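Local structure of cysteine hydrolase (Pseudomonas syringae pv. phaseolicola 1448A, 3IRV) at residues I157-G160 with V161-Y165; L41-K44 with S45-D48. The protein is probably a hydrolase of the isochorismatase family of cysteine hydrolases, although its substrate is not established. All coordinates share one frame; numbering follows the deposited sequence.

Contact 1 of 2, residues I157-G160 with V161-Y165; sequences IRDG and VHREY. With PO4 (phosphate ion), chain C.
Arg163 folds back onto Asp159 O at the last turn of helix 149-162, which a Schellman motif closes with Glu164, at positive phi (79°), as its C-prime residue. Tyr165 N bonds to Gly160 O at 3.0 Å, and Glu164 N turns back to Val161 O. Gly160 O also takes Arg163 N, at 3.0 Å, the two donors arriving on opposite faces of its carbonyl plane.

His162 and Arg163 donate to the carbonyls just before. The His162 ring turns edge-on so that Arg158 O lies in its plane, and ND1 donates to that oxygen at 2.7 Å while His162 N reaches it from the other face. The ND1 hydrogen is thereby fixed, leaving NE2 to accept from Ser123 N of the second subunit, whose Phe121 ring meets the imidazole.

The Arg163 chain runs extended from CG to NE past Asp159 O, and NH1 donates to this oxygen at 3.0 Å, from above the carbonyl plane. That bond helps hold the guanidinium for a phosphate ion, probably from the crystallisation liquor, which also binds His126 of both subunits and Arg163 of the second subunit. Asp159 OD2 is held by Ser123 of its own chain. Arg163 of this chain grips the phosphate with two nearly straight bonds, its NH1 to phosphate O2 at 2.8 Å and its NH2 to O1 at 2.9 Å.

Contact 2 of 2, residues L41-K44 with S45-D48; sequences LYVK and STAD
Thr46 and Val43 meet with their side chains crossed at about a right angle, where an extended run of chain bends into two overlapping type I beta turns, Val43 to Thr46 and Lys44 to Ala47. The threonine methyl CG2 packs against Val43 CB at 3.9 Å, while its hydroxyl is directed at the valine's own carbonyl. With chi1 at 54°, OG1 sits between the backbone N and the carbonyl carbon of Thr46, which brings it 2.7 Å from Val43 O. The hydroxyl donates here and lies nearly in line with the C=O bond. Thr46 N approaches the same oxygen from above the carbonyl plane, at 3.0 Å, so one residue grips this carbonyl with both its main chain and its side chain.

On the valine, CG1 stands anti to the backbone N (chi1 177°) and comes alongside Ser45 OG at 3.5 Å, a van der Waals touch. The serine hydroxyl has its polar partner elsewhere, in Ala176 O. One residue further on, Ala47 N bonds to Lys44 O at 3.2 Å, and Ala47 CB lies 3.6 Å from that same Lys44 O. The lysine side chain leaves the turns, and its NZ forms a salt bridge with Asp178.

The turns lie in the loop between helices 32-35 and 50-62. Val43 and Thr46 both press on Thr147 of strand 141-147; Thr46 also touches Cys35 of helix 32-35 and, together with Ser45, Ala175 of strand 174-175.

In the fold
Along the chain contact 2 comes first, ahead of helix 50-62; contact 1 follows at the end of helix 149-162. Their centres are 26 Å apart on opposite sides of the chain's centre, and their nearest atoms are about 14 Å apart. Both belong to the isochorismatase domain and share strand 141-147 of its parallel sheet: contact 2 packs against this strand, while contact 1 ends the helix of the beta-alpha-beta crossover that leads from it to strand 166-170. Their surroundings differ. Most residues of 157-165 lie within reach of the second subunit, placing contact 1 at the subunit interface, whereas contact 2 joins a loop to the sheet of its own chain.

Contact 1 of 2, residues I157-G160 with V161-Y165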
# COMPACT_ATOMS: atom_id res chain seq x y z
N ILE A 157 5.23 -0.00 5.28
CA ILE A 157 4.94 -1.38 5.71
C ILE A 157 4.77 -2.36 4.54
O ILE A 157 5.44 -3.41 4.51
CB ILE A 157 3.71 -1.38 6.62
CG1 ILE A 157 4.02 -0.61 7.90
CG2 ILE A 157 3.25 -2.82 6.94
CD1 ILE A 157 2.76 -0.32 8.79
N ARG A 158 3.90 -2.04 3.57
CA ARG A 158 3.71 -2.92 2.39
C ARG A 158 5.01 -3.11 1.62
O ARG A 158 5.38 -4.23 1.28
CB ARG A 158 2.69 -2.30 1.45
CG ARG A 158 1.30 -2.22 2.08
CD ARG A 158 0.34 -1.48 1.19
NE ARG A 158 -0.97 -1.31 1.82
CZ ARG A 158 -2.13 -1.73 1.30
NH1 ARG A 158 -2.15 -2.34 0.14
NH2 ARG A 158 -3.26 -1.54 1.98
N ASP A 159 5.73 -2.01 1.40
CA ASP A 159 7.00 -2.11 0.68
C ASP A 159 8.09 -2.87 1.45
O ASP A 159 8.91 -3.57 0.86
CB ASP A 159 7.47 -0.71 0.25
CG ASP A 159 6.50 -0.05 -0.74
OD1 ASP A 159 5.49 -0.70 -1.16
OD2 ASP A 159 6.76 1.12 -1.14
N GLY A 160 8.03 -2.78 2.78
CA GLY A 160 8.96 -3.50 3.63
C GLY A 160 8.69 -5.00 3.56
O GLY A 160 9.62 -5.78 3.33
N VAL A 161 7.43 -5.41 3.75
CA VAL A 161 7.14 -6.85 3.72
C VAL A 161 7.47 -7.47 2.35
O VAL A 161 7.97 -8.60 2.27
CB VAL A 161 5.69 -7.19 4.23
CG1 VAL A 161 4.62 -6.74 3.23
CG2 VAL A 161 5.59 -8.70 4.51
N HIS A 162 7.27 -6.71 1.26
CA HIS A 162 7.58 -7.20 -0.10
C HIS A 162 9.10 -7.39 -0.32
O HIS A 162 9.53 -8.11 -1.23
CB HIS A 162 6.99 -6.27 -1.16
CG HIS A 162 5.54 -6.50 -1.42
ND1 HIS A 162 4.55 -6.05 -0.58
CD2 HIS A 162 4.92 -7.22 -2.40
CE1 HIS A 162 3.37 -6.42 -1.06
NE2 HIS A 162 3.56 -7.14 -2.16
N ARG A 163 9.90 -6.73 0.52
CA ARG A 163 11.37 -6.92 0.53
C ARG A 163 11.80 -7.95 1.58
O ARG A 163 13.01 -8.11 1.84
CB ARG A 163 12.02 -5.58 0.84
CG ARG A 163 11.99 -4.64 -0.35
CD ARG A 163 12.24 -3.23 0.12
NE ARG A 163 12.45 -2.31 -1.01
CZ ARG A 163 11.46 -1.83 -1.76
NH1 ARG A 163 10.19 -2.21 -1.53
NH2 ARG A 163 11.72 -0.98 -2.75
N GLU A 164 10.80 -8.63 2.18
CA GLU A 164 10.98 -9.73 3.14
C GLU A 164 11.33 -9.24 4.57
O GLU A 164 11.75 -10.03 5.42
CB GLU A 164 11.95 -10.82 2.63
CG GLU A 164 11.42 -11.60 1.40
CD GLU A 164 10.09 -12.32 1.67
OE1 GLU A 164 9.94 -12.95 2.73
OE2 GLU A 164 9.17 -12.25 0.82
N TYR A 165 11.15 -7.94 4.83
CA TYR A 165 11.36 -7.45 6.19
C TYR A 165 10.22 -7.96 7.07
O TYR A 165 9.08 -8.10 6.62
CB TYR A 165 11.39 -5.92 6.24
CG TYR A 165 12.65 -5.32 5.65
CD1 TYR A 165 13.82 -5.23 6.41
CD2 TYR A 165 12.68 -4.86 4.34
CE1 TYR A 165 15.00 -4.69 5.88
CE2 TYR A 165 13.84 -4.29 3.81
CZ TYR A 165 14.99 -4.23 4.59
OH TYR A 165 16.14 -3.67 4.07
P PO4 C . 8.43 -1.07 -4.71
O1 PO4 C . 9.62 -0.14 -4.53
O2 PO4 C . 8.10 -1.69 -3.37
O3 PO4 C . 7.25 -0.26 -5.21
O4 PO4 C . 8.71 -2.17 -5.71

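Contact 2 of 2, residues L41-K44 with S45-D48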
# COMPACT_ATOMS: atom_id res chain seq x y z
N LEU A 41 -0.53 20.39 6.18
CA LEU A 41 -1.04 19.03 6.07
C LEU A 41 -1.31 18.44 7.47
O LEU A 41 -1.21 17.24 7.67
CB LEU A 41 -0.06 18.16 5.29
CG LEU A 41 0.27 18.60 3.85
CD1 LEU A 41 1.43 17.74 3.31
CD2 LEU A 41 -0.96 18.50 2.94
N TYR A 42 -1.73 19.32 8.38
CA TYR A 42 -1.94 18.97 9.78
C TYR A 42 -2.87 17.77 9.98
O TYR A 42 -3.97 17.71 9.43
CB TYR A 42 -2.54 20.18 10.51
CG TYR A 42 -2.87 19.96 11.98
CD1 TYR A 42 -1.92 19.45 12.88
CD2 TYR A 42 -4.15 20.26 12.46
CE1 TYR A 42 -2.22 19.30 14.22
CE2 TYR A 42 -4.47 20.09 13.79
CZ TYR A 42 -3.50 19.61 14.66
OH TYR A 42 -3.80 19.44 16.00
N VAL A 43 -2.39 16.81 10.78
CA VAL A 43 -3.12 15.59 11.13
C VAL A 43 -3.25 15.68 12.67
O VAL A 43 -2.28 15.45 13.39
CB VAL A 43 -2.29 14.33 10.75
CG1 VAL A 43 -3.01 13.07 11.20
CG2 VAL A 43 -2.02 14.30 9.24
N LYS A 44 -4.43 16.03 13.15
CA LYS A 44 -4.59 16.29 14.60
C LYS A 44 -4.27 15.13 15.53
O LYS A 44 -3.78 15.34 16.65
CB LYS A 44 -5.98 16.88 14.92
CG LYS A 44 -7.15 15.98 14.61
CD LYS A 44 -8.44 16.69 15.07
CE LYS A 44 -9.68 15.83 14.86
NZ LYS A 44 -10.27 15.97 13.50
N SER A 45 -4.47 13.88 15.06
CA SER A 45 -4.17 12.71 15.90
C SER A 45 -2.67 12.52 16.17
O SER A 45 -2.28 11.74 17.04
CB SER A 45 -4.76 11.46 15.25
OG SER A 45 -4.16 11.25 13.98
N THR A 46 -1.81 13.25 15.44
CA THR A 46 -0.37 13.19 15.76
C THR A 46 -0.08 13.60 17.20
O THR A 46 0.88 13.13 17.81
CB THR A 46 0.50 14.06 14.81
OG1 THR A 46 0.02 15.42 14.80
CG2 THR A 46 0.49 13.53 13.36
N ALA A 47 -0.92 14.48 17.76
CA ALA A 47 -0.68 14.96 19.13
C ALA A 47 -0.59 13.79 20.11
O ALA A 47 0.24 13.80 21.03
CB ALA A 47 -1.76 15.92 19.57
N ASP A 48 -1.41 12.77 19.86
CA ASP A 48 -1.52 11.60 20.75
C ASP A 48 -0.42 10.55 20.60
O ASP A 48 -0.31 9.64 21.44
CB ASP A 48 -2.88 10.94 20.56
CG ASP A 48 -4.02 11.87 20.91
OD1 ASP A 48 -3.88 12.64 21.89
OD2 ASP A 48 -5.04 11.85 20.20